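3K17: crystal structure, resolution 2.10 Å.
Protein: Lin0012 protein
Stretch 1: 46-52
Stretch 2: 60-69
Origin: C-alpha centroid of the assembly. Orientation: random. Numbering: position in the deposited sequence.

Stretch 1 (46-52) SERNELW
Stretch 2 (60-69) VSWPIGGELK

Where two segments share little regular structure, a single beta bridge can be reinforced by a neighbouring asparagine that joins the chains through both its backbone and its side chain, and Asn-49 of the Lin0012 protein illustrates the principle. Asn-49 O accepts a 2.6 Å hydrogen bond from Ser-61 OG, which the t rotamer of the serine (chi1 -173°) brings into reach. The CA-to-CB bond of Asn-49 points toward the second stretch, and with chi1 -76° (m) and chi2 -35° Asn-49 ND2 donates to Trp-62 O at 2.9 Å. Water 1 completes the link, accepting from Asn-49 N and donating to Trp-62 O, both at 2.7 Å. Water 2 accepts from Asn-49 ND2 (3.2 Å) and from Gly-65 N (2.7 Å).

Beyond this node the chains run antiparallel for a single bridge. Leu-51 N donates to Val-60 O, and Val-60 N to Leu-51 O, each at 3.1 Å, with the two CA atoms 5.6 Å apart; the next pair in register, Glu-50 and Ser-61, has its CA atoms at 4.9 Å. Residues 50-52 are extended (phi/psi -150/128, -127/129 and -123/132), and Glu-50 CA approaches Val-60 O at 3.6 Å.

The asparagine also packs. Asn-49 CB lies 3.4 Å from the centroid of the six-membered ring of Trp-62, only 6° off the normal, so a polar residue is buried against an aromatic face. The p rotamer of Trp-62 (chi1 65°, chi2 104°) brings its ring end nearer the first stretch. Leu-51 N lies near the ring plane at its edge, and Leu-51 CB meets Trp-62 CZ3 at 3.7 Å. This buried leucine (t, p) also places Leu-51 CB 4.1 Å from Val-60 CG2 and Leu-51 CD2 4.0 Å from Leu-68 CD2.

A type II turn, Pro-63 to Gly-66, follows, closed by Gly-66 N to Pro-63 O at 2.8 Å; Gly-65 suits its positive phi (71°).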

ATOM      1  N   SER A  46      23.938 -27.563 -14.218  1.00 28.73           N
ATOM      2  CA  SER A  46      23.579 -27.803 -12.829  1.00 29.94           C
ATOM      3  C   SER A  46      22.196 -28.440 -12.807  1.00 29.94           C
ATOM      4  O   SER A  46      21.581 -28.622 -13.854  1.00 29.16           O
ATOM      5  CB  SER A  46      23.563 -26.483 -12.048  1.00 30.27           C
ATOM      6  OG  SER A  46      22.693 -25.542 -12.655  1.00 33.13           O
ATOM      7  N   GLU A  47      21.715 -28.772 -11.614  1.00 30.90           N
ATOM      8  CA  GLU A  47      20.402 -29.388 -11.454  1.00 32.80           C
ATOM      9  C   GLU A  47      19.314 -28.326 -11.546  1.00 30.16           C
ATOM     10  O   GLU A  47      18.208 -28.585 -12.023  1.00 28.48           O
ATOM     11  CB  GLU A  47      20.312 -30.096 -10.097  1.00 36.77           C
ATOM     12  CG  GLU A  47      21.339 -31.204  -9.884  1.00 44.49           C
ATOM     13  CD  GLU A  47      21.216 -32.319 -10.910  1.00 48.97           C
ATOM     14  OE1 GLU A  47      20.073 -32.735 -11.197  1.00 51.11           O
ATOM     15  OE2 GLU A  47      22.262 -32.786 -11.421  1.00 52.08           O
ATOM     16  N   ARG A  48      19.640 -27.129 -11.071  1.00 28.42           N
ATOM     17  CA  ARG A  48      18.713 -26.008 -11.088  1.00 27.12           C
ATOM     18  C   ARG A  48      19.463 -24.729 -11.443  1.00 24.55           C
ATOM     19  O   ARG A  48      20.678 -24.640 -11.253  1.00 20.62           O
ATOM     20  CB  ARG A  48      18.035 -25.863  -9.719  1.00 30.11           C
ATOM     21  CG  ARG A  48      16.983 -26.929  -9.443  1.00 34.80           C
ATOM     22  CD  ARG A  48      16.413 -26.813  -8.036  1.00 38.10           C
ATOM     23  NE  ARG A  48      17.372 -27.243  -7.020  1.00 40.52           N
ATOM     24  CZ  ARG A  48      17.717 -28.510  -6.809  1.00 43.17           C
ATOM     25  NH1 ARG A  48      17.182 -29.476  -7.545  1.00 42.08           N
ATOM     26  NH2 ARG A  48      18.590 -28.812  -5.855  1.00 43.81           N
ATOM     27  N   ASN A  49      18.745 -23.745 -11.977  1.00 21.35           N
ATOM     28  CA  ASN A  49      19.375 -22.485 -12.345  1.00 19.65           C
ATOM     29  C   ASN A  49      19.985 -21.807 -11.143  1.00 19.69           C
ATOM     30  O   ASN A  49      19.424 -21.836 -10.055  1.00 20.21           O
ATOM     31  CB  ASN A  49      18.370 -21.531 -12.979  1.00 17.61           C
ATOM     32  CG  ASN A  49      18.037 -21.908 -14.390  1.00 17.55           C
ATOM     33  OD1 ASN A  49      18.894 -22.404 -15.121  1.00 16.29           O
ATOM     34  ND2 ASN A  49      16.797 -21.658 -14.798  1.00 17.76           N
ATOM     35  N   GLU A  50      21.122 -21.161 -11.357  1.00 20.45           N
ATOM     36  CA  GLU A  50      21.804 -20.480 -10.278  1.00 21.84           C
ATOM     37  C   GLU A  50      22.584 -19.287 -10.811  1.00 21.92           C
ATOM     38  O   GLU A  50      23.360 -19.423 -11.759  1.00 21.70           O
ATOM     39  CB  GLU A  50      22.765 -21.449  -9.614  1.00 23.30           C
ATOM     40  CG  GLU A  50      22.727 -21.454  -8.121  1.00 25.91           C
ATOM     41  CD  GLU A  50      23.633 -22.512  -7.553  1.00 27.03           C
ATOM     42  OE1 GLU A  50      24.861 -22.396  -7.743  1.00 28.15           O
ATOM     43  OE2 GLU A  50      23.116 -23.462  -6.926  1.00 27.69           O
ATOM     44  N   LEU A  51      22.362 -18.119 -10.219  1.00 17.80           N
ATOM     45  CA  LEU A  51      23.095 -16.926 -10.620  1.00 17.95           C
ATOM     46  C   LEU A  51      23.723 -16.311  -9.380  1.00 17.94           C
ATOM     47  O   LEU A  51      23.044 -16.100  -8.372  1.00 13.64           O
ATOM     48  CB  LEU A  51      22.176 -15.888 -11.280  1.00 14.94           C
ATOM     49  CG  LEU A  51      22.844 -14.532 -11.546  1.00 16.07           C
ATOM     50  CD1 LEU A  51      24.027 -14.703 -12.514  1.00 13.42           C
ATOM     51  CD2 LEU A  51      21.821 -13.554 -12.112  1.00 13.77           C
ATOM     52  N   TRP A  52      25.019 -16.036  -9.467  1.00 17.17           N
ATOM     53  CA  TRP A  52      25.762 -15.413  -8.383  1.00 18.56           C
ATOM     54  C   TRP A  52      26.392 -14.148  -8.952  1.00 19.05           C
ATOM     55  O   TRP A  52      26.982 -14.191 -10.036  1.00 16.62           O
ATOM     56  CB  TRP A  52      26.911 -16.306  -7.898  1.00 17.73           C
ATOM     57  CG  TRP A  52      26.536 -17.663  -7.412  1.00 20.46           C
ATOM     58  CD1 TRP A  52      25.997 -18.682  -8.144  1.00 20.03           C
ATOM     59  CD2 TRP A  52      26.745 -18.181  -6.093  1.00 23.43           C
ATOM     60  NE1 TRP A  52      25.864 -19.808  -7.364  1.00 22.78           N
ATOM     61  CE2 TRP A  52      26.316 -19.527  -6.100  1.00 25.26           C
ATOM     62  CE3 TRP A  52      27.255 -17.639  -4.906  1.00 23.25           C
ATOM     63  CZ2 TRP A  52      26.382 -20.343  -4.962  1.00 25.78           C
ATOM     64  CZ3 TRP A  52      27.322 -18.451  -3.774  1.00 28.49           C
ATOM     65  CH2 TRP A  52      26.888 -19.788  -3.814  1.00 27.10           C
ATOM     66  N   VAL A  60      20.516 -16.648  -6.659  1.00 22.94           N
ATOM     67  CA  VAL A  60      19.067 -16.686  -6.795  1.00 23.27           C
ATOM     68  C   VAL A  60      18.829 -17.779  -7.826  1.00 23.72           C
ATOM     69  O   VAL A  60      19.727 -18.107  -8.608  1.00 23.53           O
ATOM     70  CB  VAL A  60      18.468 -15.375  -7.341  1.00 22.86           C
ATOM     71  CG1 VAL A  60      18.404 -14.328  -6.239  1.00 22.98           C
ATOM     72  CG2 VAL A  60      19.288 -14.884  -8.522  1.00 22.55           C
ATOM     73  N   SER A  61      17.635 -18.355  -7.821  1.00 23.60           N
ATOM     74  CA  SER A  61      17.316 -19.401  -8.775  1.00 22.97           C
ATOM     75  C   SER A  61      16.017 -19.031  -9.449  1.00 22.06           C
ATOM     76  O   SER A  61      15.321 -18.107  -9.015  1.00 22.47           O
ATOM     77  CB  SER A  61      17.171 -20.755  -8.070  1.00 25.78           C
ATOM     78  OG  SER A  61      17.018 -21.809  -9.013  1.00 26.48           O
ATOM     79  N   TRP A  62      15.697 -19.743 -10.520  1.00 19.97           N
ATOM     80  CA  TRP A  62      14.471 -19.493 -11.255  1.00 19.75           C
ATOM     81  C   TRP A  62      14.169 -20.739 -12.083  1.00 20.73           C
ATOM     82  O   TRP A  62      15.076 -21.491 -12.433  1.00 20.01           O
ATOM     83  CB  TRP A  62      14.629 -18.246 -12.139  1.00 16.40           C
ATOM     84  CG  TRP A  62      15.644 -18.365 -13.255  1.00 18.49           C
ATOM     85  CD1 TRP A  62      15.379 -18.542 -14.585  1.00 18.46           C
ATOM     86  CD2 TRP A  62      17.074 -18.257 -13.144  1.00 16.88           C
ATOM     87  NE1 TRP A  62      16.553 -18.545 -15.307  1.00 19.42           N
ATOM     88  CE2 TRP A  62      17.607 -18.374 -14.448  1.00 16.33           C
ATOM     89  CE3 TRP A  62      17.957 -18.071 -12.068  1.00 18.20           C
ATOM     90  CZ2 TRP A  62      18.982 -18.311 -14.709  1.00 16.27           C
ATOM     91  CZ3 TRP A  62      19.328 -18.004 -12.328  1.00 17.23           C
ATOM     92  CH2 TRP A  62      19.824 -18.124 -13.644  1.00 16.87           C
ATOM     93  N   PRO A  63      12.891 -20.970 -12.409  1.00 23.03           N
ATOM     94  CA  PRO A  63      12.500 -22.147 -13.194  1.00 24.62           C
ATOM     95  C   PRO A  63      13.201 -22.286 -14.540  1.00 25.55           C
ATOM     96  O   PRO A  63      13.533 -21.296 -15.194  1.00 24.99           O
ATOM     97  CB  PRO A  63      10.988 -21.986 -13.330  1.00 24.41           C
ATOM     98  CG  PRO A  63      10.807 -20.494 -13.319  1.00 26.51           C
ATOM     99  CD  PRO A  63      11.756 -20.044 -12.239  1.00 22.84           C
ATOM    100  N   ILE A  64      13.435 -23.533 -14.932  1.00 26.61           N
ATOM    101  CA  ILE A  64      14.081 -23.844 -16.198  1.00 27.07           C
ATOM    102  C   ILE A  64      13.214 -23.302 -17.323  1.00 25.93           C
ATOM    103  O   ILE A  64      12.025 -23.593 -17.387  1.00 26.78           O
ATOM    104  CB  ILE A  64      14.253 -25.366 -16.359  1.00 29.94           C
ATOM    105  CG1 ILE A  64      15.124 -25.896 -15.216  1.00 28.99           C
ATOM    106  CG2 ILE A  64      14.867 -25.692 -17.716  1.00 29.69           C
ATOM    107  CD1 ILE A  64      15.236 -27.407 -15.170  1.00 31.24           C
ATOM    108  N   GLY A  65      13.814 -22.494 -18.194  1.00 24.92           N
ATOM    109  CA  GLY A  65      13.076 -21.909 -19.298  1.00 22.88           C
ATOM    110  C   GLY A  65      12.104 -20.840 -18.830  1.00 22.58           C
ATOM    111  O   GLY A  65      11.349 -20.276 -19.623  1.00 23.49           O
ATOM    112  N   GLY A  66      12.124 -20.555 -17.533  1.00 20.35           N
ATOM    113  CA  GLY A  66      11.218 -19.564 -16.990  1.00 20.83           C
ATOM    114  C   GLY A  66      11.826 -18.191 -16.772  1.00 20.60           C
ATOM    115  O   GLY A  66      12.942 -17.916 -17.199  1.00 20.57           O
ATOM    116  N   GLU A  67      11.084 -17.334 -16.079  1.00 20.39           N
ATOM    117  CA  GLU A  67      11.520 -15.976 -15.809  1.00 19.37           C
ATOM    118  C   GLU A  67      12.301 -15.835 -14.510  1.00 21.02           C
ATOM    119  O   GLU A  67      12.017 -16.510 -13.515  1.00 19.03           O
ATOM    120  CB  GLU A  67      10.299 -15.052 -15.772  1.00 19.78           C
ATOM    121  CG  GLU A  67      10.603 -13.616 -15.384  1.00 20.05           C
ATOM    122  CD  GLU A  67       9.356 -12.760 -15.351  1.00 23.29           C
ATOM    123  OE1 GLU A  67       8.298 -13.290 -14.965  1.00 23.61           O
ATOM    124  OE2 GLU A  67       9.432 -11.562 -15.698  1.00 22.84           O
ATOM    125  N   LEU A  68      13.305 -14.965 -14.533  1.00 19.76           N
ATOM    126  CA  LEU A  68      14.090 -14.698 -13.338  1.00 20.65           C
ATOM    127  C   LEU A  68      13.647 -13.309 -12.883  1.00 21.98           C
ATOM    128  O   LEU A  68      13.834 -12.319 -13.596  1.00 22.17           O
ATOM    129  CB  LEU A  68      15.587 -14.710 -13.653  1.00 20.05           C
ATOM    130  CG  LEU A  68      16.518 -14.228 -12.532  1.00 20.86           C
ATOM    131  CD1 LEU A  68      16.318 -15.081 -11.275  1.00 17.39           C
ATOM    132  CD2 LEU A  68      17.956 -14.292 -13.005  1.00 17.25           C
ATOM    133  N   LYS A  69      13.024 -13.232 -11.715  1.00 20.58           N
ATOM    134  CA  LYS A  69      12.564 -11.945 -11.218  1.00 22.97           C
ATOM    135  C   LYS A  69      12.787 -11.817  -9.722  1.00 22.97           C
ATOM    136  O   LYS A  69      11.833 -11.748  -8.953  1.00 23.01           O
ATOM    137  CB  LYS A  69      11.079 -11.741 -11.545  1.00 20.79           C
ATOM    138  CG  LYS A  69      10.178 -12.928 -11.228  1.00 23.97           C
ATOM    139  CD  LYS A  69       8.707 -12.532 -11.322  1.00 26.89           C
ATOM    140  CE  LYS A  69       7.766 -13.721 -11.133  1.00 30.86           C
ATOM    141  NZ  LYS A  69       7.663 -14.568 -12.356  1.00 32.32           N
TER
HETATM  142  O   HOH W   1      16.086 -23.891 -11.854  1.00 22.51           O
HETATM  143  O   HOH W   2      16.255 -21.343 -17.890  1.00 22.69           O